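Side-chain contacts in Lmo2241 protein (Listeria monocytogenes, PDB 4HAM), which probably binds DNA through a GntR-type winged helix-turn-helix domain and so regulates transcription: residues 30-33 and 34-38; 13-16 and 17-20; 88-91 and 92-95; 37-40 and 41-45. All coordinates share one frame; numbering follows the deposited sequence.

Contact 1 of 4, residues 30-33 and 34-38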
ATOM      1  N   GLY A  30      -1.508 -20.730   9.176  1.00 22.72           N
ATOM      2  CA  GLY A  30      -1.354 -22.174   9.307  1.00 21.25           C
ATOM      3  C   GLY A  30      -2.651 -22.928   9.051  1.00 20.13           C
ATOM      4  O   GLY A  30      -2.711 -24.150   9.194  1.00 24.25           O
ATOM      5  N   VAL A  31      -3.692 -22.205   8.650  1.00 19.86           N
ATOM      6  CA  VAL A  31      -4.951 -22.839   8.295  1.00 19.62           C
ATOM      7  C   VAL A  31      -4.739 -23.619   7.013  1.00 24.63           C
ATOM      8  O   VAL A  31      -5.300 -24.705   6.839  1.00 23.70           O
ATOM      9  CB  VAL A  31      -6.089 -21.811   8.114  1.00 21.20           C
ATOM     10  CG1 VAL A  31      -7.268 -22.426   7.374  1.00 22.68           C
ATOM     11  CG2 VAL A  31      -6.513 -21.264   9.476  1.00 22.61           C
ATOM     12  N   LEU A  32      -3.929 -23.050   6.121  1.00 21.30           N
ATOM     13  CA  LEU A  32      -3.430 -23.765   4.943  1.00 22.90           C
ATOM     14  C   LEU A  32      -1.949 -24.095   5.154  1.00 25.00           C
ATOM     15  O   LEU A  32      -1.161 -23.240   5.560  1.00 27.57           O
ATOM     16  CB  LEU A  32      -3.629 -22.926   3.680  1.00 22.37           C
ATOM     17  CG  LEU A  32      -5.074 -22.772   3.197  1.00 25.45           C
ATOM     18  CD1 LEU A  32      -5.190 -21.690   2.101  1.00 21.38           C
ATOM     19  CD2 LEU A  32      -5.574 -24.115   2.686  1.00 28.33           C
ATOM     20  N   GLN A  33      -1.577 -25.345   4.894  1.00 20.84           N
ATOM     21  CA  GLN A  33      -0.212 -25.805   5.135  1.00 23.81           C
ATOM     22  C   GLN A  33       0.453 -26.147   3.809  1.00 22.79           C
ATOM     23  O   GLN A  33      -0.230 -26.466   2.851  1.00 21.59           O
ATOM     24  CB  GLN A  33      -0.239 -27.065   5.997  1.00 32.35           C
ATOM     25  CG  GLN A  33      -0.817 -26.869   7.389  1.00 48.77           C
ATOM     26  CD  GLN A  33      -0.850 -28.161   8.180  1.00 60.44           C
ATOM     27  OE1 GLN A  33      -1.551 -29.113   7.815  1.00 65.42           O
ATOM     28  NE2 GLN A  33      -0.078 -28.210   9.263  1.00 64.75           N
ATOM     29  N   GLU A  34       1.783 -26.098   3.781  0.55 22.94           N
ATOM     30  CA  GLU A  34       2.557 -26.505   2.613  0.55 23.98           C
ATOM     31  C   GLU A  34       2.066 -27.864   2.125  0.55 25.27           C
ATOM     32  O   GLU A  34       1.836 -28.769   2.931  0.55 22.90           O
ATOM     33  CB  GLU A  34       4.053 -26.566   2.961  0.55 22.76           C
ATOM     34  CG  GLU A  34       4.956 -27.021   1.816  0.55 23.03           C
ATOM     35  CD  GLU A  34       6.440 -27.003   2.175  0.55 38.99           C
ATOM     36  OE1 GLU A  34       7.222 -27.738   1.526  0.55 36.45           O
ATOM     37  OE2 GLU A  34       6.826 -26.253   3.097  0.55 39.36           O
ATOM     38  N   GLY A  35       1.853 -27.994   0.818  1.00 26.38           N
ATOM     39  CA  GLY A  35       1.473 -29.280   0.253  1.00 23.34           C
ATOM     40  C   GLY A  35      -0.024 -29.540   0.287  1.00 23.24           C
ATOM     41  O   GLY A  35      -0.500 -30.491  -0.325  1.00 25.59           O
ATOM     42  N   GLU A  36      -0.778 -28.708   1.002  1.00 20.21           N
ATOM     43  CA  GLU A  36      -2.212 -28.951   1.114  1.00 23.80           C
ATOM     44  C   GLU A  36      -2.939 -28.705  -0.216  1.00 21.51           C
ATOM     45  O   GLU A  36      -2.674 -27.730  -0.906  1.00 20.40           O
ATOM     46  CB  GLU A  36      -2.811 -28.081   2.221  1.00 23.05           C
ATOM     47  CG  GLU A  36      -4.289 -28.245   2.413  1.00 22.68           C
ATOM     48  CD  GLU A  36      -4.762 -27.633   3.724  1.00 26.77           C
ATOM     49  OE1 GLU A  36      -3.908 -27.207   4.533  1.00 28.69           O
ATOM     50  OE2 GLU A  36      -5.986 -27.569   3.942  1.00 29.58           O
ATOM     51  N   LYS A  37      -3.853 -29.597  -0.573  1.00 19.38           N
ATOM     52  CA  LYS A  37      -4.596 -29.439  -1.821  1.00 23.23           C
ATOM     53  C   LYS A  37      -5.745 -28.469  -1.590  1.00 23.27           C
ATOM     54  O   LYS A  37      -6.511 -28.648  -0.648  1.00 21.93           O
ATOM     55  CB  LYS A  37      -5.146 -30.794  -2.280  1.00 24.55           C
ATOM     56  CG  LYS A  37      -5.941 -30.741  -3.582  1.00 29.02           C
ATOM     57  CD  LYS A  37      -6.291 -32.151  -4.074  1.00 32.61           C
ATOM     58  CE  LYS A  37      -7.036 -32.097  -5.397  1.00 38.14           C
ATOM     59  NZ  LYS A  37      -7.214 -33.444  -6.012  1.00 43.21           N
ATOM     60  N   ILE A  38      -5.857 -27.440  -2.428  1.00 20.09           N
ATOM     61  CA  ILE A  38      -6.971 -26.512  -2.311  1.00 23.72           C
ATOM     62  C   ILE A  38      -7.989 -26.770  -3.422  1.00 22.35           C
ATOM     63  O   ILE A  38      -7.794 -27.631  -4.278  1.00 18.64           O
ATOM     64  CB  ILE A  38      -6.521 -25.029  -2.314  1.00 23.59           C
ATOM     65  CG1 ILE A  38      -5.845 -24.659  -3.634  1.00 24.83           C
ATOM     66  CG2 ILE A  38      -5.567 -24.763  -1.147  1.00 22.86           C
ATOM     67  CD1 ILE A  38      -5.400 -23.185  -3.702  1.00 25.33           C
TER
HETATM   68  O   HOH W   1      -7.260 -26.294   6.119  1.00 36.76           O
HETATM   69  O   HOH W   2      -4.104 -27.507   6.987  1.00 41.72           O
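A type II beta turn runs from Q33 to E36, with E34 and G35 at its corners, closed by E36 N donating to Q33 O at 3.0 Å; G35 takes the positive phi that such a turn asks of its third residue. The side chain of E36 then doubles the clasp. Its CG lies anti to the backbone N (chi1 179°) and the rest of the chain runs out straight, which brings the carboxylate back to the Q33 amide, where OE1 accepts from Q33 N at 3.0 Å. That amide comes in on the anti side of OE1 and 29° out of the carboxylate plane.

Two waters bridge this carboxylate and V31 O: water 1 is 2.8 Å from E36 OE2 and water 2 is 2.5 Å from E36 OE1, though with other acceptors nearby not every one of these bonds need be made at once. OE2 is also bonded to OG of S1.

Beside this polar cluster L32 crosses E36 at about a right angle, bringing its CD2 to 3.7 Å from E36 OE2. The same methyl packs at 3.9 Å on I38 CG2, and L32 also rests on I23 and V27 of helix 15-29 and on I78 of strand 75-78. The 30-38 connection thus joins helix 15-29 to the small antiparallel sheet of the winged helix-turn-helix domain. E34 leaves the turn, its OE2 held by T82 OG1 and Q81 N.

With the Q33 amide on OE1 and the S1 hydroxyl and water near OE2, the E36 carboxylate is probably stabilised as an anion, despite the L32 methyl against it.

Contact 2 of 4, residues 13-16 and 17-20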
ATOM      1  N   LEU A  13     -10.080  -3.023  -2.906  1.00 31.91           N
ATOM      2  CA  LEU A  13      -9.386  -4.146  -3.528  1.00 30.83           C
ATOM      3  C   LEU A  13     -10.313  -4.922  -4.467  1.00 36.62           C
ATOM      4  O   LEU A  13     -11.411  -5.320  -4.071  1.00 30.20           O
ATOM      5  CB  LEU A  13      -8.823  -5.095  -2.470  1.00 37.21           C
ATOM      6  CG  LEU A  13      -7.937  -4.569  -1.337  1.00 42.97           C
ATOM      7  CD1 LEU A  13      -7.429  -5.745  -0.495  1.00 46.18           C
ATOM      8  CD2 LEU A  13      -6.777  -3.762  -1.884  1.00 50.56           C
ATOM      9  N   PRO A  14      -9.874  -5.130  -5.719  1.00 33.84           N
ATOM     10  CA  PRO A  14     -10.618  -5.966  -6.671  1.00 36.32           C
ATOM     11  C   PRO A  14     -10.888  -7.337  -6.069  1.00 29.65           C
ATOM     12  O   PRO A  14     -10.119  -7.786  -5.216  1.00 28.69           O
ATOM     13  CB  PRO A  14      -9.644  -6.100  -7.845  1.00 35.68           C
ATOM     14  CG  PRO A  14      -8.826  -4.855  -7.783  1.00 39.41           C
ATOM     15  CD  PRO A  14      -8.646  -4.577  -6.313  1.00 33.91           C
ATOM     16  N   ILE A  15     -11.964  -7.991  -6.491  1.00 22.63           N
ATOM     17  CA  ILE A  15     -12.292  -9.308  -5.953  1.00 18.57           C
ATOM     18  C   ILE A  15     -11.124 -10.290  -6.081  1.00 20.00           C
ATOM     19  O   ILE A  15     -10.844 -11.030  -5.142  1.00 20.90           O
ATOM     20  CB  ILE A  15     -13.555  -9.923  -6.618  1.00 25.11           C
ATOM     21  CG1 ILE A  15     -14.749  -8.974  -6.467  1.00 34.35           C
ATOM     22  CG2 ILE A  15     -13.887 -11.274  -5.991  1.00 20.70           C
ATOM     23  CD1 ILE A  15     -14.963  -8.508  -5.073  1.00 43.57           C
ATOM     24  N   TYR A  16     -10.447 -10.303  -7.225  1.00 18.05           N
ATOM     25  CA  TYR A  16      -9.375 -11.283  -7.410  1.00 21.90           C
ATOM     26  C   TYR A  16      -8.273 -11.056  -6.356  1.00 22.19           C
ATOM     27  O   TYR A  16      -7.712 -12.015  -5.824  1.00 23.38           O
ATOM     28  CB  TYR A  16      -8.815 -11.279  -8.850  1.00 22.31           C
ATOM     29  CG  TYR A  16      -7.690 -10.292  -9.073  1.00 28.98           C
ATOM     30  CD1 TYR A  16      -6.358 -10.675  -8.917  1.00 30.44           C
ATOM     31  CD2 TYR A  16      -7.957  -8.976  -9.424  1.00 33.93           C
ATOM     32  CE1 TYR A  16      -5.333  -9.776  -9.102  1.00 31.79           C
ATOM     33  CE2 TYR A  16      -6.935  -8.068  -9.618  1.00 33.46           C
ATOM     34  CZ  TYR A  16      -5.625  -8.475  -9.457  1.00 40.41           C
ATOM     35  OH  TYR A  16      -4.604  -7.569  -9.646  1.00 47.17           O
ATOM     36  N   GLU A  17      -8.005  -9.793  -6.039  0.55 23.34           N
ATOM     37  CA  GLU A  17      -6.969  -9.454  -5.072  0.55 23.15           C
ATOM     38  C   GLU A  17      -7.370  -9.855  -3.655  0.55 22.91           C
ATOM     39  O   GLU A  17      -6.528 -10.257  -2.851  0.55 22.86           O
ATOM     40  CB  GLU A  17      -6.637  -7.957  -5.136  0.55 26.38           C
ATOM     41  CG  GLU A  17      -5.522  -7.544  -4.198  0.55 29.81           C
ATOM     42  CD  GLU A  17      -4.980  -6.165  -4.489  0.55 42.46           C
ATOM     43  OE1 GLU A  17      -5.634  -5.413  -5.243  0.55 45.34           O
ATOM     44  OE2 GLU A  17      -3.893  -5.832  -3.970  0.55 45.80           O
ATOM     45  N   GLN A  18      -8.659  -9.741  -3.350  1.00 24.63           N
ATOM     46  CA  GLN A  18      -9.172 -10.156  -2.052  1.00 19.31           C
ATOM     47  C   GLN A  18      -8.938 -11.651  -1.876  1.00 22.85           C
ATOM     48  O   GLN A  18      -8.511 -12.106  -0.806  1.00 21.75           O
ATOM     49  CB  GLN A  18     -10.661  -9.806  -1.927  1.00 18.82           C
ATOM     50  CG  GLN A  18     -10.901  -8.316  -1.808  1.00 22.38           C
ATOM     51  CD  GLN A  18     -12.357  -7.970  -1.574  1.00 26.97           C
ATOM     52  OE1 GLN A  18     -13.013  -8.559  -0.717  1.00 26.29           O
ATOM     53  NE2 GLN A  18     -12.870  -7.011  -2.340  1.00 25.92           N
ATOM     54  N   ILE A  19      -9.192 -12.407  -2.946  1.00 17.38           N
ATOM     55  CA  ILE A  19      -8.952 -13.851  -2.936  1.00 18.47           C
ATOM     56  C   ILE A  19      -7.483 -14.161  -2.738  1.00 17.80           C
ATOM     57  O   ILE A  19      -7.134 -15.009  -1.914  1.00 18.78           O
ATOM     58  CB  ILE A  19      -9.453 -14.502  -4.230  1.00 17.10           C
ATOM     59  CG1 ILE A  19     -10.981 -14.348  -4.306  1.00 21.02           C
ATOM     60  CG2 ILE A  19      -9.065 -15.979  -4.284  1.00 16.96           C
ATOM     61  CD1 ILE A  19     -11.562 -14.830  -5.630  1.00 23.62           C
ATOM     62  N   VAL A  20      -6.623 -13.478  -3.490  1.00 18.32           N
ATOM     63  CA  VAL A  20      -5.178 -13.660  -3.318  1.00 21.35           C
ATOM     64  C   VAL A  20      -4.782 -13.408  -1.859  1.00 23.06           C
ATOM     65  O   VAL A  20      -4.063 -14.199  -1.243  1.00 19.34           O
ATOM     66  CB  VAL A  20      -4.372 -12.703  -4.221  1.00 16.95           C
ATOM     67  CG1 VAL A  20      -2.867 -12.749  -3.864  1.00 17.70           C
ATOM     68  CG2 VAL A  20      -4.606 -13.039  -5.690  1.00 18.03           C
TER
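Q18 reaches back past the start of its own helix to hold L13: its NE2 donates to L13 O at 2.8 Å, a nearly straight bond (165°) with the acceptor close to the plane of the amide. The same nitrogen also donates to N8 O, so NE2 serves both acceptors; OE1 is hydrogen-bonded as well, outside residues 13-20. The chain of Q18 is extended beyond CG, and CG passes 3.9 Å from L13 CB on the way. L13 N is taken up by OG of S11.

P14 is the N-cap residue of helix 15-29, the first helix of the winged helix-turn-helix domain, and its nitrogen carries no proton. P14 O accepts from Q18 N at 3.1 Å and, weakly, from E17 N. Beyond it the regular helical pattern begins, I19 N donating to I15 O and V20 N to Y16 O at 3.0 Å. I15 N, in the first turn, donates to an oxygen of a glycerol, probably from the crystallisation liquor.

Y16 CG stands between its backbone N and carbonyl carbon (chi1 88°). This sets E17 N over one face of the ring, 3.1 Å from Y16 CG; the ring also makes a cation-pi contact with K57. Across from P14, E17 OE1 lies 3.3 Å from the proline CD.

Contact 3 of 4, residues 88-91 and 92-95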
ATOM      1  N   PRO A  88      13.478 -10.974  -3.609  1.00 38.48           N
ATOM      2  CA  PRO A  88      14.040  -9.686  -3.192  1.00 39.17           C
ATOM      3  C   PRO A  88      13.305  -8.518  -3.843  1.00 40.27           C
ATOM      4  O   PRO A  88      13.105  -7.482  -3.201  1.00 34.92           O
ATOM      5  CB  PRO A  88      15.482  -9.758  -3.701  1.00 45.41           C
ATOM      6  CG  PRO A  88      15.778 -11.229  -3.764  1.00 40.23           C
ATOM      7  CD  PRO A  88      14.498 -11.855  -4.207  1.00 41.58           C
ATOM      8  N   LYS A  89      12.898  -8.691  -5.098  1.00 40.74           N
ATOM      9  CA  LYS A  89      12.139  -7.659  -5.800  1.00 42.35           C
ATOM     10  C   LYS A  89      10.771  -7.424  -5.151  1.00 37.42           C
ATOM     11  O   LYS A  89      10.340  -6.279  -5.002  1.00 32.66           O
ATOM     12  CB  LYS A  89      11.967  -8.020  -7.276  1.00 50.72           C
ATOM     13  CG  LYS A  89      11.324  -6.920  -8.110  1.00 56.95           C
ATOM     14  CD  LYS A  89      11.147  -7.352  -9.558  1.00 65.33           C
ATOM     15  CE  LYS A  89      10.459  -6.265 -10.373  1.00 70.16           C
ATOM     16  NZ  LYS A  89      10.394  -6.611 -11.820  1.00 76.59           N
ATOM     17  N   LYS A  90      10.091  -8.500  -4.761  1.00 31.37           N
ATOM     18  CA  LYS A  90       8.793  -8.357  -4.103  1.00 31.94           C
ATOM     19  C   LYS A  90       8.957  -7.692  -2.738  1.00 29.60           C
ATOM     20  O   LYS A  90       8.141  -6.862  -2.342  1.00 27.87           O
ATOM     21  CB  LYS A  90       8.077  -9.711  -3.974  1.00 29.29           C
ATOM     22  CG  LYS A  90       6.684  -9.649  -3.326  1.00 31.54           C
ATOM     23  CD  LYS A  90       5.666  -8.970  -4.235  1.00 36.93           C
ATOM     24  CE  LYS A  90       4.255  -9.064  -3.662  1.00 37.32           C
ATOM     25  NZ  LYS A  90       3.280  -8.314  -4.502  1.00 38.27           N
ATOM     26  N   LEU A  91      10.018  -8.061  -2.025  1.00 30.62           N
ATOM     27  CA  LEU A  91      10.330  -7.466  -0.729  1.00 26.47           C
ATOM     28  C   LEU A  91      10.549  -5.967  -0.853  1.00 30.14           C
ATOM     29  O   LEU A  91      10.004  -5.173  -0.075  1.00 25.05           O
ATOM     30  CB  LEU A  91      11.590  -8.106  -0.151  1.00 30.64           C
ATOM     31  CG  LEU A  91      11.420  -9.164   0.931  1.00 39.76           C
ATOM     32  CD1 LEU A  91      12.762  -9.830   1.244  1.00 42.14           C
ATOM     33  CD2 LEU A  91      10.809  -8.533   2.174  1.00 40.73           C
ATOM     34  N   ALA A  92      11.354  -5.602  -1.845  1.00 28.43           N
ATOM     35  CA  ALA A  92      11.664  -4.211  -2.147  1.00 32.40           C
ATOM     36  C   ALA A  92      10.394  -3.427  -2.469  1.00 32.12           C
ATOM     37  O   ALA A  92      10.176  -2.330  -1.948  1.00 28.47           O
ATOM     38  CB  ALA A  92      12.628  -4.141  -3.315  1.00 29.51           C
ATOM     39  N   GLU A  93       9.558  -3.999  -3.329  1.00 32.88           N
ATOM     40  CA  GLU A  93       8.308  -3.350  -3.712  1.00 30.03           C
ATOM     41  C   GLU A  93       7.376  -3.178  -2.518  1.00 26.98           C
ATOM     42  O   GLU A  93       6.672  -2.174  -2.405  1.00 27.87           O
ATOM     43  CB  GLU A  93       7.608  -4.163  -4.799  1.00 31.16           C
ATOM     44  CG  GLU A  93       8.257  -4.028  -6.154  1.00 37.09           C
ATOM     45  CD  GLU A  93       7.705  -5.011  -7.168  1.00 50.06           C
ATOM     46  OE1 GLU A  93       6.890  -5.886  -6.786  1.00 46.68           O
ATOM     47  OE2 GLU A  93       8.102  -4.913  -8.350  1.00 59.11           O
ATOM     48  N   THR A  94       7.376  -4.165  -1.632  1.00 23.04           N
ATOM     49  CA  THR A  94       6.491  -4.151  -0.477  1.00 23.73           C
ATOM     50  C   THR A  94       6.980  -3.149   0.555  1.00 21.84           C
ATOM     51  O   THR A  94       6.180  -2.451   1.176  1.00 22.84           O
ATOM     52  CB  THR A  94       6.345  -5.559   0.142  1.00 23.85           C
ATOM     53  OG1 THR A  94       5.902  -6.478  -0.865  1.00 26.00           O
ATOM     54  CG2 THR A  94       5.311  -5.534   1.267  1.00 25.60           C
ATOM     55  N   ARG A  95       8.299  -3.043   0.715  1.00 24.22           N
ATOM     56  CA  ARG A  95       8.874  -2.009   1.580  1.00 24.13           C
ATOM     57  C   ARG A  95       8.536  -0.602   1.092  1.00 23.39           C
ATOM     58  O   ARG A  95       8.276   0.300   1.889  1.00 25.35           O
ATOM     59  CB  ARG A  95      10.398  -2.187   1.721  1.00 28.42           C
ATOM     60  CG  ARG A  95      10.787  -3.358   2.618  1.00 33.22           C
ATOM     61  CD  ARG A  95      12.263  -3.310   2.992  1.00 36.59           C
ATOM     62  NE  ARG A  95      13.106  -3.485   1.823  1.00 41.11           N
ATOM     63  CZ  ARG A  95      13.689  -4.631   1.488  1.00 42.38           C
ATOM     64  NH1 ARG A  95      14.434  -4.692   0.396  1.00 40.21           N
ATOM     65  NH2 ARG A  95      13.525  -5.709   2.242  1.00 44.49           N
TER
HETATM   66  O   HOH W   3      14.949  -7.054  -1.415  1.00 43.03           O
HETATM   67  O   HOH W   4       3.400  -6.128  -1.792  1.00 28.78           O
HETATM   68  O   HOH W   5       4.405  -5.712  -5.458  1.00 48.38           O
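K90 O is gripped twice by T94. The backbone N of T94 donates to it at 2.9 Å in the ordinary helical way, and T94 OG1 adds a bond of 2.7 Å from the opposite face of the carbonyl plane. The hydroxyl gets there by standing anti to its own carbonyl carbon (chi1 -55°), beside the backbone N, facing the carbonyl of the preceding turn. OG1 in turn accepts from water 4 at 2.7 Å.

K90 bends at chi2 and turns its ammonium toward the next helical turn, where it is linked to E93 by water 5, which accepts from K90 NZ at 3.0 Å and donates to E93 OE1 at 2.8 Å. On the other flank of E93, the straight chain of K89 runs past the carboxylate, leaving K89 NZ 4.5 Å from E93 OE2, too far for a salt bridge. R95, bent at chi3, folds over the preceding turn, placing L91 O 3.9 Å above the centre of one guanidinium face. Water 3 accepts from R95 NH1 and donates to P88 O at 2.6 Å.

This is the opening of helix 88-107, where K90, L91, T94 and R95 pack on L108, V110, L105 and Y122 of the second subunit, consistent with a four-helix bundle formed by the dimer. The K89 and K90 charges probably attract E93 at longer range and, for K90, through water, without a direct salt bridge.

Contact 4 of 4, residues 37-40 and 41-45. With GOL (glycerol), chain D.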
ATOM      1  N   LYS A  37      -3.853 -29.597  -0.573  1.00 19.38           N
ATOM      2  CA  LYS A  37      -4.596 -29.439  -1.821  1.00 23.23           C
ATOM      3  C   LYS A  37      -5.745 -28.469  -1.590  1.00 23.27           C
ATOM      4  O   LYS A  37      -6.511 -28.648  -0.648  1.00 21.93           O
ATOM      5  CB  LYS A  37      -5.146 -30.794  -2.280  1.00 24.55           C
ATOM      6  CG  LYS A  37      -5.941 -30.741  -3.582  1.00 29.02           C
ATOM      7  CD  LYS A  37      -6.291 -32.151  -4.074  1.00 32.61           C
ATOM      8  CE  LYS A  37      -7.036 -32.097  -5.397  1.00 38.14           C
ATOM      9  NZ  LYS A  37      -7.214 -33.444  -6.012  1.00 43.21           N
ATOM     10  N   ILE A  38      -5.857 -27.440  -2.428  1.00 20.09           N
ATOM     11  CA  ILE A  38      -6.971 -26.512  -2.311  1.00 23.72           C
ATOM     12  C   ILE A  38      -7.989 -26.770  -3.422  1.00 22.35           C
ATOM     13  O   ILE A  38      -7.794 -27.631  -4.278  1.00 18.64           O
ATOM     14  CB  ILE A  38      -6.521 -25.029  -2.314  1.00 23.59           C
ATOM     15  CG1 ILE A  38      -5.845 -24.659  -3.634  1.00 24.83           C
ATOM     16  CG2 ILE A  38      -5.567 -24.763  -1.147  1.00 22.86           C
ATOM     17  CD1 ILE A  38      -5.400 -23.185  -3.702  1.00 25.33           C
ATOM     18  N   LEU A  39      -9.091 -26.036  -3.389  1.00 20.43           N
ATOM     19  CA  LEU A  39     -10.132 -26.219  -4.383  1.00 19.17           C
ATOM     20  C   LEU A  39      -9.653 -25.847  -5.769  1.00 23.45           C
ATOM     21  O   LEU A  39      -8.851 -24.927  -5.940  1.00 22.46           O
ATOM     22  CB  LEU A  39     -11.351 -25.366  -4.036  1.00 18.27           C
ATOM     23  CG  LEU A  39     -12.102 -25.743  -2.768  1.00 23.46           C
ATOM     24  CD1 LEU A  39     -13.290 -24.806  -2.609  1.00 21.69           C
ATOM     25  CD2 LEU A  39     -12.553 -27.202  -2.821  1.00 25.73           C
ATOM     26  N   SER A  40     -10.157 -26.557  -6.768  1.00 20.70           N
ATOM     27  CA  SER A  40      -9.850 -26.201  -8.128  1.00 20.59           C
ATOM     28  C   SER A  40     -10.531 -24.870  -8.404  1.00 21.15           C
ATOM     29  O   SER A  40     -11.427 -24.456  -7.659  1.00 19.11           O
ATOM     30  CB  SER A  40     -10.382 -27.261  -9.089  1.00 26.64           C
ATOM     31  OG  SER A  40     -11.804 -27.215  -9.121  1.00 27.53           O
ATOM     32  N   ILE A  41     -10.108 -24.208  -9.475  1.00 21.56           N
ATOM     33  CA  ILE A  41     -10.703 -22.941  -9.876  1.00 22.71           C
ATOM     34  C   ILE A  41     -12.216 -23.057  -9.983  1.00 23.80           C
ATOM     35  O   ILE A  41     -12.932 -22.239  -9.428  1.00 19.83           O
ATOM     36  CB  ILE A  41     -10.116 -22.448 -11.208  1.00 27.87           C
ATOM     37  CG1 ILE A  41      -8.660 -22.032 -11.002  1.00 26.61           C
ATOM     38  CG2 ILE A  41     -10.929 -21.287 -11.752  1.00 24.75           C
ATOM     39  CD1 ILE A  41      -7.974 -21.632 -12.283  1.00 29.94           C
ATOM     40  N   ARG A  42     -12.704 -24.087 -10.668  1.00 23.81           N
ATOM     41  CA  ARG A  42     -14.153 -24.221 -10.857  1.00 26.28           C
ATOM     42  C   ARG A  42     -14.919 -24.549  -9.580  1.00 23.83           C
ATOM     43  O   ARG A  42     -15.996 -23.991  -9.347  1.00 25.00           O
ATOM     44  CB  ARG A  42     -14.496 -25.215 -11.959  1.00 25.71           C
ATOM     45  CG  ARG A  42     -14.246 -24.668 -13.353  1.00 30.71           C
ATOM     46  CD  ARG A  42     -14.366 -25.744 -14.419  1.00 36.62           C
ATOM     47  NE  ARG A  42     -14.078 -25.201 -15.738  1.00 40.87           N
ATOM     48  CZ  ARG A  42     -13.170 -25.691 -16.575  1.00 51.24           C
ATOM     49  NH1 ARG A  42     -12.451 -26.754 -16.240  1.00 51.68           N
ATOM     50  NH2 ARG A  42     -12.988 -25.116 -17.757  1.00 57.64           N
ATOM     51  N   GLU A  43     -14.359 -25.436  -8.763  1.00 19.17           N
ATOM     52  CA  GLU A  43     -14.961 -25.802  -7.477  1.00 20.96           C
ATOM     53  C   GLU A  43     -15.047 -24.572  -6.589  1.00 18.98           C
ATOM     54  O   GLU A  43     -16.056 -24.328  -5.927  1.00 20.40           O
ATOM     55  CB  GLU A  43     -14.131 -26.892  -6.771  1.00 21.88           C
ATOM     56  CG  GLU A  43     -14.230 -28.275  -7.393  1.00 32.53           C
ATOM     57  CD  GLU A  43     -13.145 -29.246  -6.900  1.00 42.08           C
ATOM     58  OE1 GLU A  43     -12.150 -28.818  -6.258  1.00 37.78           O
ATOM     59  OE2 GLU A  43     -13.283 -30.459  -7.169  1.00 52.63           O
ATOM     60  N   PHE A  44     -13.980 -23.786  -6.583  1.00 18.07           N
ATOM     61  CA  PHE A  44     -13.908 -22.626  -5.709  1.00 16.08           C
ATOM     62  C   PHE A  44     -14.902 -21.555  -6.184  1.00 18.73           C
ATOM     63  O   PHE A  44     -15.646 -21.000  -5.374  1.00 17.22           O
ATOM     64  CB  PHE A  44     -12.483 -22.088  -5.685  1.00 21.98           C
ATOM     65  CG  PHE A  44     -12.220 -21.076  -4.611  1.00 26.27           C
ATOM     66  CD1 PHE A  44     -13.018 -20.995  -3.485  1.00 37.56           C
ATOM     67  CD2 PHE A  44     -11.159 -20.205  -4.727  1.00 32.81           C
ATOM     68  CE1 PHE A  44     -12.755 -20.046  -2.492  1.00 37.96           C
ATOM     69  CE2 PHE A  44     -10.899 -19.256  -3.745  1.00 37.45           C
ATOM     70  CZ  PHE A  44     -11.696 -19.177  -2.633  1.00 30.11           C
ATOM     71  N   ALA A  45     -14.926 -21.288  -7.488  1.00 19.11           N
ATOM     72  CA  ALA A  45     -15.833 -20.293  -8.049  1.00 22.07           C
ATOM     73  C   ALA A  45     -17.294 -20.678  -7.801  1.00 18.30           C
ATOM     74  O   ALA A  45     -18.150 -19.821  -7.538  1.00 18.43           O
ATOM     75  CB  ALA A  45     -15.582 -20.129  -9.562  1.00 15.24           C
TER
HETATM   76  C1  GOL D 203     -11.746 -27.045 -12.203  1.00 43.75           C
HETATM   77  O1  GOL D 203     -10.953 -25.926 -12.556  1.00 30.92           O
HETATM   78  C2  GOL D 203     -11.426 -28.357 -12.914  1.00 51.19           C
HETATM   79  O2  GOL D 203     -11.713 -28.235 -14.289  1.00 59.40           O
HETATM   80  C3  GOL D 203     -12.356 -29.426 -12.350  1.00 47.86           C
HETATM   81  O3  GOL D 203     -12.724 -29.084 -11.033  1.00 47.39           O
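S40 sets its OG between its backbone N and carbonyl carbon (chi1 70°), while E43 holds CG anti to its own carbonyl carbon and stays extended, and these choices turn the two side chains toward each other's backbone. The result is a capping box at the start of helix 41-48. E43 N donates to S40 OG at 3.1 Å, and S40 N answers with an almost straight bond (173°) of 3.1 Å to E43 OE1. The S40 amide meets that oxygen on the anti side, 34° out of the carboxylate plane. The first regular helical bond follows, F44 N to S40 O at 2.9 Å.

A glycerol, probably from the crystallisation liquor, sits against the cap. Its O3 shares a hydrogen bond of 2.8 Å with S40 OG, and its O1 takes the proton of R42 N. R42 is extended from CG to NE and runs alongside the glycerol, so that NH1 donates to its O2 at 2.6 Å, in the plane of the guanidinium at its edge.

Away from the glycerol, L39 meets F44 at about a right angle, CB to CB at 3.8 Å, with L39 CD1 3.9 Å from F44 CD1. F44 goes on to pack against V55 and Y59 of helix 52-64, which by the topology of the family is the second, probably DNA-recognising, helix of the helix-turn-helix, and L39 O accepts from the hydroxyl of Y59. The amides of S40, R42 and E43 thus all have acceptors, and the E43 carboxylate is probably stabilised as an anion by the S40 amide and by the N-terminal end of the helix.

Overall arrangement
From the N terminus, contact 2 comes first, at the start of helix 15-29. Contact 1 follows just after that helix and turns the chain into strand 37-38. Contact 4 begins on that strand, sharing K37 and I38 with contact 1, and leads into helix 41-48. Contact 3 stands apart at the head of helix 88-107, across the chain's centre from contact 4. All four are local, contacts 2 and 3 along a helix, contact 1 round a turn and contact 4 at a helix cap, so none encloses or crosses another. Contacts 2 and 4 touch, I19 CG2 lying 3.8 Å from F44 CE2, which joins the winged domain's first two helices, whereas contact 3 belongs to the dimer interface.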